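Local atomic coordinates of uncharacterized protein DUF1234 (PDB entry 3BDV), a protein that is of unknown specific function but is probably a serine hydrolase of the alpha/beta-hydrolase fold, with calcium bound in the crystal. Residues R143-A148 with S153-V158; L129-H134 with L177-E182; M103-A108 with G171-G176; G84-C89 with Q149-E154; Y54-D59 with M111-D116. One frame throughout, in Å; residues are numbered along the deposited sequence.

Contact 1 (R143-A148 with S153-V158); sequences RAQYWA and SELVDV
Ala148 and Leu155 make the apolar centre of this contact, in which helix 141-151 packs on strand 154-157. The methyl CB of Ala148 sits 3.8 Å from Leu155 CD2 and also touches CB and CG of the same leucine. It therefore lies alongside the leucine side chain, not just against its end. CG of Leu155 is anti to the backbone N (chi1 -169°), which sets it beside the Ala148 methyl, and chi2 (-83°) then turns CD2 to the helix. Leu155 CD2 also lies 4.4 Å from Ala144 CB, one helical turn before Ala148. Leu155 CD1, the other branch, is 4.4 Å from Gln145 CG, at the exposed margin.

The second link is polar. Ser153 N donates to Ala148 O at 2.9 Å, and the N-H points almost straight at the oxygen (177°). This is the six-to-one bond of the Schellman motif that ends the helix, with Asp152 at positive phi. The hydroxyl of Ser153 bonds Thr130 OG1 on the next strand, and Ser153 OG also donates to Glu154 O at 2.9 Å, from above the carbonyl plane.

Further out, backbone bonds from Glu154 and Val156 to strand 128-132 hold the strand in the sheet. Ala144 and Leu155 both pack on Ala132 of that strand. The contact closes the second half of a beta-alpha-beta unit, strand 128-132, helix 141-151 and strand 154-157. Its chemistry implies a close fit: the small alanines are consistent with the 8.5 Å between the axes of helix segment 143-148 and strand 154-157, while one straight backbone bond fixes the turn.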
# COMPACT_ATOMS: atom_id res chain seq x y z
N ARG A 143 -5.47 12.14 12.49
CA ARG A 143 -6.27 10.93 12.31
C ARG A 143 -5.46 9.79 11.75
O ARG A 143 -5.73 8.62 12.08
CB ARG A 143 -7.51 11.17 11.45
CG ARG A 143 -8.57 11.94 12.16
CD ARG A 143 -9.22 11.20 13.28
NE ARG A 143 -10.06 10.11 12.79
CZ ARG A 143 -10.80 9.32 13.54
NH1 ARG A 143 -10.76 9.42 14.84
NH2 ARG A 143 -11.57 8.39 12.97
N ALA A 144 -4.49 10.10 10.90
CA ALA A 144 -3.51 9.08 10.45
C ALA A 144 -2.81 8.47 11.66
O ALA A 144 -2.71 7.22 11.77
CB ALA A 144 -2.47 9.67 9.48
N GLN A 145 -2.41 9.33 12.61
CA GLN A 145 -1.83 8.83 13.86
C GLN A 145 -2.76 7.92 14.65
O GLN A 145 -2.33 6.88 15.19
CB GLN A 145 -1.39 9.96 14.72
CG GLN A 145 -0.19 10.72 14.14
CD GLN A 145 0.25 11.82 15.06
OE1 GLN A 145 -0.45 12.84 15.24
NE2 GLN A 145 1.41 11.63 15.69
N TYR A 146 -4.02 8.33 14.74
CA TYR A 146 -5.08 7.51 15.40
C TYR A 146 -5.19 6.14 14.76
O TYR A 146 -5.18 5.08 15.43
CB TYR A 146 -6.45 8.24 15.32
CG TYR A 146 -7.62 7.35 15.68
CD1 TYR A 146 -7.94 7.11 17.02
CD2 TYR A 146 -8.39 6.73 14.69
CE1 TYR A 146 -8.99 6.30 17.34
CE2 TYR A 146 -9.44 5.89 15.01
CZ TYR A 146 -9.73 5.67 16.33
OH TYR A 146 -10.78 4.84 16.61
N TRP A 147 -5.33 6.12 13.44
CA TRP A 147 -5.48 4.85 12.76
C TRP A 147 -4.21 3.99 12.83
O TRP A 147 -4.31 2.80 13.07
CB TRP A 147 -5.90 5.07 11.32
CG TRP A 147 -7.34 5.50 11.20
CD1 TRP A 147 -7.83 6.73 10.90
CD2 TRP A 147 -8.46 4.66 11.43
NE1 TRP A 147 -9.21 6.70 10.92
CE2 TRP A 147 -9.61 5.43 11.24
CE3 TRP A 147 -8.60 3.31 11.76
CZ2 TRP A 147 -10.88 4.90 11.40
CZ3 TRP A 147 -9.87 2.79 11.88
CH2 TRP A 147 -10.99 3.57 11.71
N ALA A 148 -3.05 4.59 12.63
CA ALA A 148 -1.78 3.86 12.70
C ALA A 148 -1.67 3.19 14.08
O ALA A 148 -1.37 2.01 14.16
CB ALA A 148 -0.59 4.79 12.40
N SER A 153 0.50 -0.06 13.41
CA SER A 153 1.35 0.20 12.29
C SER A 153 2.40 1.23 12.65
O SER A 153 2.12 2.14 13.42
CB SER A 153 0.47 0.76 11.16
OG SER A 153 1.23 1.22 10.06
N GLU A 154 3.58 1.14 12.04
CA GLU A 154 4.56 2.19 12.11
C GLU A 154 4.00 3.36 11.30
O GLU A 154 3.36 3.12 10.26
CB GLU A 154 5.86 1.77 11.43
CG GLU A 154 7.10 2.17 12.12
CD GLU A 154 8.36 1.66 11.43
OE1 GLU A 154 8.41 0.48 11.04
OE2 GLU A 154 9.29 2.46 11.27
N LEU A 155 4.24 4.58 11.75
CA LEU A 155 3.71 5.77 11.10
C LEU A 155 4.84 6.64 10.59
O LEU A 155 5.65 7.12 11.37
CB LEU A 155 2.84 6.57 12.07
CG LEU A 155 1.96 7.72 11.56
CD1 LEU A 155 2.80 9.07 11.44
CD2 LEU A 155 1.22 7.39 10.26
N VAL A 156 4.87 6.82 9.28
CA VAL A 156 5.91 7.57 8.60
C VAL A 156 5.30 8.86 8.12
O VAL A 156 4.43 8.85 7.27
CB VAL A 156 6.49 6.79 7.41
CG1 VAL A 156 7.60 7.63 6.66
CG2 VAL A 156 7.04 5.45 7.93
N ASP A 157 5.73 9.93 8.77
CA ASP A 157 5.35 11.32 8.42
C ASP A 157 6.17 11.82 7.22
O ASP A 157 7.37 11.99 7.33
CB ASP A 157 5.58 12.18 9.68
CG ASP A 157 5.20 13.62 9.51
OD1 ASP A 157 4.97 14.07 8.38
OD2 ASP A 157 5.09 14.29 10.56
N VAL A 158 5.50 12.01 6.08
CA VAL A 158 6.11 12.45 4.82
C VAL A 158 5.92 13.96 4.61
O VAL A 158 6.14 14.48 3.52
CB VAL A 158 5.64 11.61 3.59
CG1 VAL A 158 6.10 10.14 3.76
CG2 VAL A 158 4.12 11.71 3.41

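Contact 2 (L129-H134 with L177-E182); sequences LTFASH and LKRLAE
Strand 129-132 and helix 177-182 keep their backbones well apart, the closest CA atoms being those of Leu129 and Leu180 at 8.6 Å, and Arg179 fills the gap to touch Phe131 and Leu129. The aliphatic base of Arg179 meets the Phe131 ring at its edge. CB of the arginine lies near the ring plane, 3.7 Å from Phe131 CZ, and Arg179 CG is 4.1 Å from Phe131 CE2. The ring reaches the helix because its CG is anti to the carbonyl carbon (chi1 -66°). Beyond CG the arginine chain is bent at both chi2 and chi3, and the bends bring NH2 near the Leu129 side chain. Arg179 NH2 then comes 4.0 Å from Leu129 CD1. The guanidinium plane stands 62° from the Phe131 ring, so the two do not stack.

The guanidinium has several polar partners. NH2 forms a salt bridge with Glu154 in the conformer modelled here, and NH1 donates to Tyr175 OH. Arg179 NE lies 3.3 Å from Glu182 OE1, but this oxygen is well out of the guanidinium plane, so only the charges attract. Lys178 NZ makes a hydrogen-bonded salt bridge to Glu182 OE2 at 2.7 Å on its syn lone pair, completing a network along the helix.

Phe131 also packs on Met103 and Val105 of strand 99-105 and on Val156 of strand 154-157. Helix 174-185 packs on one face of the parallel sheet, with helix 4-15 against it through Leu177 and Ala181.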
# COMPACT_ATOMS: atom_id res chain seq x y z
N LEU A 129 3.18 -0.79 7.70
CA LEU A 129 3.80 0.50 7.60
C LEU A 129 2.79 1.48 6.96
O LEU A 129 2.23 1.17 5.91
CB LEU A 129 5.00 0.36 6.69
CG LEU A 129 6.13 1.33 6.64
CD1 LEU A 129 6.82 1.39 8.00
CD2 LEU A 129 7.05 0.80 5.49
N THR A 130 2.62 2.67 7.57
CA THR A 130 1.66 3.67 7.10
C THR A 130 2.39 4.98 6.81
O THR A 130 3.15 5.44 7.66
CB THR A 130 0.53 3.91 8.11
OG1 THR A 130 -0.21 2.69 8.28
CG2 THR A 130 -0.47 5.03 7.63
N PHE A 131 2.15 5.57 5.65
CA PHE A 131 2.77 6.85 5.29
C PHE A 131 1.64 7.88 5.26
O PHE A 131 0.60 7.64 4.62
CB PHE A 131 3.39 6.77 3.90
CG PHE A 131 4.55 5.83 3.82
CD1 PHE A 131 4.37 4.48 3.75
CD2 PHE A 131 5.84 6.31 3.79
CE1 PHE A 131 5.46 3.62 3.71
CE2 PHE A 131 6.91 5.45 3.74
CZ PHE A 131 6.73 4.11 3.71
N ALA A 132 1.85 8.98 5.97
CA ALA A 132 0.80 10.00 6.16
C ALA A 132 1.35 11.37 5.82
O ALA A 132 2.43 11.72 6.19
CB ALA A 132 0.28 9.96 7.58
N SER A 133 0.55 12.16 5.10
CA SER A 133 0.87 13.54 4.73
C SER A 133 0.13 14.54 5.66
O SER A 133 -0.92 14.21 6.27
CB SER A 133 0.45 13.75 3.27
OG SER A 133 0.43 15.10 2.91
N HIS A 134 0.69 15.75 5.80
CA HIS A 134 0.02 16.76 6.59
C HIS A 134 -1.01 17.58 5.82
O HIS A 134 -1.69 18.39 6.42
CB HIS A 134 1.01 17.75 7.21
CG HIS A 134 1.72 17.19 8.37
ND1 HIS A 134 1.38 17.51 9.67
CD2 HIS A 134 2.71 16.26 8.45
CE1 HIS A 134 2.17 16.83 10.49
NE2 HIS A 134 3.01 16.10 9.78
N LEU A 177 10.40 3.48 -1.90
CA LEU A 177 11.12 2.27 -2.24
C LEU A 177 12.17 1.90 -1.22
O LEU A 177 12.33 0.73 -0.87
CB LEU A 177 11.78 2.45 -3.61
CG LEU A 177 10.86 2.45 -4.82
CD1 LEU A 177 11.72 2.72 -6.05
CD2 LEU A 177 10.04 1.10 -4.95
N LYS A 178 12.91 2.90 -0.74
CA LYS A 178 13.88 2.68 0.35
C LYS A 178 13.23 2.10 1.60
O LYS A 178 13.67 1.10 2.12
CB LYS A 178 14.64 3.98 0.68
CG LYS A 178 15.68 3.85 1.81
CD LYS A 178 16.33 5.18 2.27
CE LYS A 178 15.58 5.80 3.50
NZ LYS A 178 15.88 5.22 4.88
N ARG A 179 12.17 2.74 2.10
CA ARG A 179 11.45 2.19 3.24
C ARG A 179 10.88 0.81 3.01
O ARG A 179 10.88 -0.03 3.91
CB ARG A 179 10.34 3.16 3.68
CG ARG A 179 10.89 4.44 4.14
CD ARG A 179 11.84 4.24 5.30
NE ARG A 179 11.20 3.59 6.43
CZ ARG A 179 10.70 4.21 7.50
NH1 ARG A 179 10.78 5.52 7.62
NH2 ARG A 179 10.17 3.48 8.49
N LEU A 180 10.33 0.57 1.84
CA LEU A 180 9.82 -0.72 1.51
C LEU A 180 10.91 -1.79 1.58
O LEU A 180 10.69 -2.89 2.04
CB LEU A 180 9.26 -0.69 0.09
CG LEU A 180 8.71 -2.01 -0.46
CD1 LEU A 180 7.60 -2.65 0.43
CD2 LEU A 180 8.26 -1.80 -1.87
N ALA A 181 12.09 -1.47 1.09
CA ALA A 181 13.20 -2.40 1.14
C ALA A 181 13.55 -2.78 2.58
O ALA A 181 13.66 -3.95 2.91
CB ALA A 181 14.43 -1.75 0.39
N GLU A 182 13.65 -1.77 3.43
CA GLU A 182 13.97 -1.93 4.84
C GLU A 182 13.00 -2.85 5.55
O GLU A 182 13.40 -3.77 6.28
CB GLU A 182 13.99 -0.56 5.52
CG GLU A 182 15.15 0.33 5.00
CD GLU A 182 15.09 1.76 5.43
OE1 GLU A 182 14.16 2.09 6.17
OE2 GLU A 182 15.96 2.55 5.00

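Contact 3 (M103-A108 with G171-G176); sequences MLVAPA and GPWEYG
Met103 and Val105 of strand 99-105 meet the six-membered end of the Trp173 indole in a buried apolar contact. Met103, modelled as selenomethionine, runs extended from the strand, with CG anti to the backbone N (chi1 172°). Its methyl CE reaches 3.9 Å from Trp173 CZ3. Val105 approaches with both branches: CG1 is 3.8 Å from Trp173 CH2, and CG2 lies at the ring edge, in its plane, 4.0 Å from CZ3. The valine and the indole come from opposite directions.

Contacts with the backbone add to this. Met103 CE also lies 3.8 Å from Gly176 O. Within the helix start, Gly176 CA sits over the centre of the Trp173 indole, 3.5 Å above its plane. With no side chain on Gly176, the ring can lie this close to the first turn. No hydrogen bond joins the two segments.

Aromatic contacts surround the tryptophan. Phe131, Trp34 and Phe170 each meet its ring edge-to-face. Trp173 is at the N-cap position of helix 174-185, and its ring joins the helix start to the sheet. There strand 99-105 lies between strands 76-81 and 128-132, and helix 34-41 adds Trp38 against Met103.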
# COMPACT_ATOMS: atom_id res chain seq x y z
N MSE A 103 1.70 -2.19 3.31
CA MSE A 103 2.21 -0.81 3.26
C MSE A 103 1.04 0.04 2.83
O MSE A 103 0.50 -0.17 1.72
CB MSE A 103 3.37 -0.70 2.26
CG MSE A 103 3.81 0.66 2.02
SE MSE A 103 5.59 0.62 1.22
CE MSE A 103 5.71 2.38 0.55
N LEU A 104 0.64 0.96 3.70
CA LEU A 104 -0.57 1.81 3.55
C LEU A 104 -0.10 3.23 3.30
O LEU A 104 0.37 3.93 4.18
CB LEU A 104 -1.47 1.75 4.79
CG LEU A 104 -1.84 0.34 5.20
CD1 LEU A 104 -2.73 0.22 6.49
CD2 LEU A 104 -2.52 -0.37 4.02
N VAL A 105 -0.27 3.68 2.07
CA VAL A 105 0.24 4.98 1.70
C VAL A 105 -0.94 5.92 1.53
O VAL A 105 -1.79 5.70 0.67
CB VAL A 105 1.02 4.92 0.37
CG1 VAL A 105 1.52 6.37 -0.02
CG2 VAL A 105 2.18 3.88 0.46
N ALA A 106 -0.99 6.95 2.36
CA ALA A 106 -2.13 7.91 2.34
C ALA A 106 -3.47 7.16 2.44
O ALA A 106 -4.38 7.35 1.63
CB ALA A 106 -2.09 8.84 1.10
N PRO A 107 -3.62 6.32 3.48
CA PRO A 107 -4.92 5.69 3.67
C PRO A 107 -5.95 6.79 3.85
O PRO A 107 -5.67 7.80 4.50
CB PRO A 107 -4.74 4.89 4.95
CG PRO A 107 -3.78 5.56 5.66
CD PRO A 107 -2.77 6.09 4.65
N ALA A 108 -7.14 6.61 3.27
CA ALA A 108 -8.18 7.59 3.44
C ALA A 108 -8.92 7.35 4.79
O ALA A 108 -9.03 6.23 5.23
CB ALA A 108 -9.15 7.51 2.25
N GLY A 171 5.03 10.06 -8.76
CA GLY A 171 6.45 10.31 -8.95
C GLY A 171 7.25 9.08 -8.62
O GLY A 171 6.72 8.11 -8.08
N PRO A 172 8.54 9.10 -8.92
CA PRO A 172 9.34 7.92 -8.67
C PRO A 172 9.42 7.51 -7.22
O PRO A 172 9.63 6.37 -6.98
CB PRO A 172 10.74 8.31 -9.14
CG PRO A 172 10.64 9.59 -9.68
CD PRO A 172 9.34 10.20 -9.50
N TRP A 173 9.35 8.46 -6.30
CA TRP A 173 9.37 8.21 -4.86
C TRP A 173 10.36 7.14 -4.40
O TRP A 173 9.98 6.08 -3.87
CB TRP A 173 7.95 7.88 -4.36
CG TRP A 173 7.76 8.09 -2.85
CD1 TRP A 173 8.41 8.97 -2.03
CD2 TRP A 173 6.84 7.37 -2.02
NE1 TRP A 173 7.93 8.86 -0.75
CE2 TRP A 173 6.99 7.87 -0.71
CE3 TRP A 173 5.88 6.38 -2.26
CZ2 TRP A 173 6.24 7.40 0.35
CZ3 TRP A 173 5.17 5.86 -1.21
CH2 TRP A 173 5.33 6.38 0.08
N GLU A 174 11.63 7.48 -4.56
CA GLU A 174 12.69 6.61 -4.09
C GLU A 174 12.63 6.40 -2.58
O GLU A 174 12.98 5.30 -2.10
CB GLU A 174 14.04 7.16 -4.52
CG GLU A 174 14.25 7.04 -6.00
CD GLU A 174 15.49 6.30 -6.38
OE1 GLU A 174 16.33 6.01 -5.49
OE2 GLU A 174 15.65 5.99 -7.56
N TYR A 175 12.18 7.41 -1.82
CA TYR A 175 12.09 7.24 -0.36
C TYR A 175 11.11 6.12 0.00
O TYR A 175 11.40 5.32 0.90
CB TYR A 175 11.72 8.55 0.40
CG TYR A 175 11.83 8.34 1.90
CD1 TYR A 175 13.07 8.27 2.52
CD2 TYR A 175 10.70 8.17 2.69
CE1 TYR A 175 13.18 8.05 3.89
CE2 TYR A 175 10.80 7.97 4.05
CZ TYR A 175 12.04 7.89 4.64
OH TYR A 175 12.13 7.62 6.00
N GLY A 176 9.97 6.04 -0.69
CA GLY A 176 9.06 4.92 -0.47
C GLY A 176 9.68 3.56 -0.79
O GLY A 176 9.49 2.57 -0.06

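Contact 4 (G84-C89 with Q149-E154); sequences GALAAC and QAWDSE
Cys89 lies over one face of the Trp151 indole, a sulfur-aromatic contact between two helices of the alpha/beta-hydrolase fold. Cys89 SG is 3.9 Å from the centroid of the Trp151 five-membered ring and 30° off its normal. It is displaced toward the rim, 3.4 Å above the plane, where it meets NE1, CE2 and CZ2. Cys89 SG is anti to the backbone N (chi1 175°), and this carries it from helix 83-93 out over the ring. Cys89 has a second deposited conformer, so the sulfur contact holds for the modelled one.

Leu86, about one turn earlier, reaches the far end of the same indole. Its CD2 is 4.2 Å from Trp151 CH2, and the approach is oblique. The two side chains thus touch different parts of one ring system. Trp151 NE1 is not bonded to the sulfur. It donates to Gln120 O, which satisfies the buried N-H and helps fix the turn of the ring. Trp147 and Leu104 also pack against Trp151.

Trp151 stands at the end of helix 141-151, where Asp152 takes positive phi and closes a Schellman motif. Asp152 binds calcium in a crystal structure of this protein, though no ion is bound to it here. Gly84, at the other end of helix segment 84-89, fits the last glycine of a probable nucleophile elbow. The closest approach between the segments is Cys89 SG to Trp151 NE1, at 3.6 Å.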
# COMPACT_ATOMS: atom_id res chain seq x y z
N GLY A 84 -7.44 2.08 -1.89
CA GLY A 84 -6.71 0.83 -1.99
C GLY A 84 -6.08 0.41 -0.68
O GLY A 84 -6.06 -0.78 -0.37
N ALA A 85 -5.59 1.36 0.12
CA ALA A 85 -5.00 1.01 1.38
C ALA A 85 -6.07 0.56 2.36
O ALA A 85 -5.85 -0.34 3.16
CB ALA A 85 -4.22 2.22 1.96
N LEU A 86 -7.22 1.24 2.34
CA LEU A 86 -8.35 0.73 3.13
C LEU A 86 -8.71 -0.68 2.73
O LEU A 86 -8.98 -1.52 3.60
CB LEU A 86 -9.56 1.63 3.06
CG LEU A 86 -9.30 3.02 3.64
CD1 LEU A 86 -10.56 3.90 3.59
CD2 LEU A 86 -8.70 2.97 5.04
N ALA A 87 -8.77 -0.96 1.44
CA ALA A 87 -9.11 -2.33 1.05
C ALA A 87 -8.09 -3.34 1.55
O ALA A 87 -8.47 -4.42 1.99
CB ALA A 87 -9.23 -2.42 -0.49
N ALA A 88 -6.81 -2.97 1.51
CA ALA A 88 -5.72 -3.83 1.98
C ALA A 88 -5.96 -4.09 3.46
O ALA A 88 -5.87 -5.23 3.92
CB ALA A 88 -4.33 -3.18 1.77
N CYS A 89 -6.30 -3.04 4.20
CA CYS A 89 -6.57 -3.17 5.62
C CYS A 89 -7.74 -4.13 5.86
O CYS A 89 -7.66 -5.00 6.69
CB CYS A 89 -6.84 -1.80 6.19
SG CYS A 89 -7.33 -1.76 7.88
N GLN A 149 -1.97 3.93 15.15
CA GLN A 149 -1.85 3.41 16.50
C GLN A 149 -2.86 2.29 16.68
O GLN A 149 -2.51 1.20 17.18
CB GLN A 149 -2.09 4.51 17.53
CG GLN A 149 -1.92 4.10 18.98
CD GLN A 149 -2.11 5.28 19.95
OE1 GLN A 149 -3.04 6.09 19.79
NE2 GLN A 149 -1.24 5.39 20.96
N ALA A 150 -4.08 2.50 16.23
CA ALA A 150 -5.10 1.44 16.35
C ALA A 150 -4.69 0.17 15.60
O ALA A 150 -4.94 -0.92 16.09
CB ALA A 150 -6.39 1.93 15.83
N TRP A 151 -4.13 0.34 14.40
CA TRP A 151 -3.77 -0.78 13.53
C TRP A 151 -2.44 -1.43 13.93
O TRP A 151 -2.05 -2.46 13.36
CB TRP A 151 -3.66 -0.32 12.08
CG TRP A 151 -4.94 0.10 11.40
CD1 TRP A 151 -6.19 -0.32 11.68
CD2 TRP A 151 -5.06 1.01 10.31
NE1 TRP A 151 -7.09 0.26 10.85
CE2 TRP A 151 -6.42 1.10 10.00
CE3 TRP A 151 -4.15 1.82 9.60
CZ2 TRP A 151 -6.90 1.89 8.98
CZ3 TRP A 151 -4.64 2.63 8.58
CH2 TRP A 151 -6.00 2.65 8.29
N ASP A 152 -1.77 -0.84 14.92
CA ASP A 152 -0.41 -1.24 15.32
C ASP A 152 0.56 -1.17 14.13
O ASP A 152 1.35 -2.08 13.88
CB ASP A 152 -0.42 -2.66 15.91
CG ASP A 152 0.75 -2.92 16.81
OD1 ASP A 152 1.54 -2.00 17.13
OD2 ASP A 152 0.85 -4.09 17.23
N SER A 153 0.50 -0.06 13.41
CA SER A 153 1.35 0.20 12.29
C SER A 153 2.40 1.23 12.65
O SER A 153 2.12 2.14 13.42
CB SER A 153 0.47 0.76 11.16
OG SER A 153 1.23 1.22 10.06
N GLU A 154 3.58 1.14 12.04
CA GLU A 154 4.56 2.19 12.11
C GLU A 154 4.00 3.36 11.30
O GLU A 154 3.36 3.12 10.26
CB GLU A 154 5.86 1.77 11.43
CG GLU A 154 7.10 2.17 12.12
CD GLU A 154 8.36 1.66 11.43
OE1 GLU A 154 8.41 0.48 11.04
OE2 GLU A 154 9.29 2.46 11.27

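Contact 5 (Y54-D59 with M111-D116); sequences YQADLD and MRFEID
Two small apolar pairs, Ala56 with Phe113 and Leu58 with Ile115, join the lead-in to helix 58-70 with the loop between strands 99-105 and 128-132. The contact is partly buried and lies far out, about 17 Å from its centre to the centre of the chain. CB of Ala56 is 3.6 Å from Phe113 CD1 and 4.2 Å from CE1 of the same ring. The methyl approaches the ring obliquely.

The second pair has a longer closest approach but is more buried. Leu58 CD2 meets Ile115 CD1 at 4.2 Å, so the ends of the two branched chains touch. Ile115 CG1 sits between its backbone N and carbonyl carbon (chi1 60°), and CD1 extends from there to the leucine. No hydrogen bond crosses the contact.

Each segment is braced locally. Glu114 N bonds Met111 O at 2.9 Å, which closes the turn before Ile115. Asp57 caps the helix start, its OD1 accepting from Arg60 N. Asp59 adds a salt bridge to Arg118, further along the loop.

Both pairs border helix 83-93. Phe83 meets Phe113 edge-to-face and touches Ala56 and Ile115, while Leu86 packs on Ile115. Phe83 lies within the Gly80-Ser82-Gly84 pattern, so these loops pack beside what is probably the nucleophile elbow of an alpha/beta-hydrolase.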
# COMPACT_ATOMS: atom_id res chain seq x y z
N TYR A 54 -14.18 3.85 -11.03
CA TYR A 54 -14.66 5.18 -10.69
C TYR A 54 -15.65 5.22 -9.56
O TYR A 54 -15.98 6.28 -9.09
CB TYR A 54 -15.20 5.91 -11.92
CG TYR A 54 -14.07 6.53 -12.70
CD1 TYR A 54 -13.18 5.72 -13.42
CD2 TYR A 54 -13.87 7.90 -12.69
CE1 TYR A 54 -12.15 6.26 -14.10
CE2 TYR A 54 -12.84 8.45 -13.39
CZ TYR A 54 -11.98 7.63 -14.09
OH TYR A 54 -10.93 8.13 -14.81
N GLN A 55 -16.08 4.08 -9.08
CA GLN A 55 -16.99 4.04 -7.96
C GLN A 55 -16.31 3.34 -6.82
O GLN A 55 -15.86 2.22 -7.00
CB GLN A 55 -18.30 3.32 -8.35
CG GLN A 55 -19.48 4.28 -8.56
N ALA A 56 -16.23 3.98 -5.65
CA ALA A 56 -15.64 3.36 -4.46
C ALA A 56 -16.56 2.24 -4.06
O ALA A 56 -17.67 2.49 -3.71
CB ALA A 56 -15.52 4.32 -3.33
N ASP A 57 -16.12 1.01 -4.16
CA ASP A 57 -16.91 -0.09 -3.67
C ASP A 57 -15.96 -1.04 -3.00
O ASP A 57 -15.06 -1.58 -3.66
CB ASP A 57 -17.62 -0.76 -4.83
CG ASP A 57 -18.58 -1.84 -4.39
OD1 ASP A 57 -18.14 -2.97 -4.06
OD2 ASP A 57 -19.79 -1.57 -4.44
N LEU A 58 -16.12 -1.23 -1.69
CA LEU A 58 -15.11 -1.96 -0.94
C LEU A 58 -15.06 -3.41 -1.40
O LEU A 58 -13.98 -3.99 -1.59
CB LEU A 58 -15.39 -1.89 0.56
CG LEU A 58 -14.41 -2.62 1.47
CD1 LEU A 58 -12.99 -2.11 1.23
CD2 LEU A 58 -14.82 -2.40 2.91
N ASP A 59 -16.23 -3.99 -1.59
CA ASP A 59 -16.32 -5.41 -1.96
C ASP A 59 -15.67 -5.68 -3.31
O ASP A 59 -14.98 -6.66 -3.48
CB ASP A 59 -17.77 -5.86 -1.99
CG ASP A 59 -18.39 -6.00 -0.61
OD1 ASP A 59 -17.68 -6.25 0.37
OD2 ASP A 59 -19.62 -5.85 -0.51
N MSE A 111 -14.69 7.32 6.66
CA MSE A 111 -15.94 8.04 6.45
C MSE A 111 -16.01 8.70 5.09
O MSE A 111 -17.12 8.84 4.54
CB MSE A 111 -16.14 9.06 7.59
CG MSE A 111 -17.36 9.98 7.48
SE MSE A 111 -18.83 9.03 8.20
CE MSE A 111 -18.37 9.13 10.12
N ARG A 112 -14.87 9.14 4.53
CA ARG A 112 -14.89 9.80 3.24
C ARG A 112 -15.48 8.94 2.16
O ARG A 112 -15.91 9.44 1.16
CB ARG A 112 -13.48 10.17 2.81
CG ARG A 112 -12.74 11.10 3.75
CD ARG A 112 -13.26 12.50 3.75
NE ARG A 112 -14.46 12.71 4.51
CZ ARG A 112 -14.51 12.80 5.83
NH1 ARG A 112 -13.40 12.68 6.57
NH2 ARG A 112 -15.67 13.08 6.43
N PHE A 113 -15.42 7.63 2.33
CA PHE A 113 -15.98 6.71 1.36
C PHE A 113 -17.10 5.87 1.98
O PHE A 113 -17.48 4.82 1.43
CB PHE A 113 -14.85 5.82 0.82
CG PHE A 113 -13.86 6.54 -0.03
CD1 PHE A 113 -14.18 6.93 -1.30
CD2 PHE A 113 -12.59 6.83 0.45
CE1 PHE A 113 -13.24 7.60 -2.06
CE2 PHE A 113 -11.66 7.43 -0.31
CZ PHE A 113 -11.98 7.85 -1.55
N GLU A 114 -17.68 6.36 3.06
CA GLU A 114 -18.81 5.67 3.74
C GLU A 114 -18.55 4.20 4.04
O GLU A 114 -19.41 3.34 3.86
CB GLU A 114 -20.10 5.83 2.95
CG GLU A 114 -20.50 7.29 2.77
CD GLU A 114 -21.86 7.43 2.16
OE1 GLU A 114 -22.85 7.32 2.89
OE2 GLU A 114 -21.96 7.64 0.97
N ILE A 115 -17.33 3.91 4.47
CA ILE A 115 -16.95 2.58 4.91
C ILE A 115 -16.36 2.58 6.34
O ILE A 115 -15.65 1.68 6.77
CB ILE A 115 -16.04 1.82 3.90
CG1 ILE A 115 -14.71 2.56 3.65
CG2 ILE A 115 -16.82 1.50 2.62
CD1 ILE A 115 -13.67 1.62 3.08
N ASP A 116 -16.78 3.58 7.09
CA ASP A 116 -16.53 3.67 8.54
C ASP A 116 -17.12 2.52 9.33
O ASP A 116 -16.70 2.29 10.47
CB ASP A 116 -17.09 4.99 9.09
CG ASP A 116 -18.53 5.27 8.64
OD1 ASP A 116 -18.82 5.31 7.40
OD2 ASP A 116 -19.38 5.49 9.54

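How the contacts relate
Contacts 2, 3 and 4 are buried, while contacts 1 and 5 are partly open to the surface. Contacts 2 and 3 share helix 174-185 and sit on neighbouring strands, with Phe131 touching both Met103 and Trp173. Contacts 1 and 4 share helix 141-151 and its exit through Ser153. Contacts 1 and 2 meet through neighbouring strands 154-157 and 128-132. Contact 5 lies farthest out and touches contact 4 through Leu86 and Ile115 and contact 3 through Ala108 and Phe113. Chemistry follows place: contact 3 is apolar and aromatic, contact 4 adds a sulfur over a ring, contact 2 adds an arginine with charged partners between helix and sheet, and only contact 1 has a hydrogen bond between its segments.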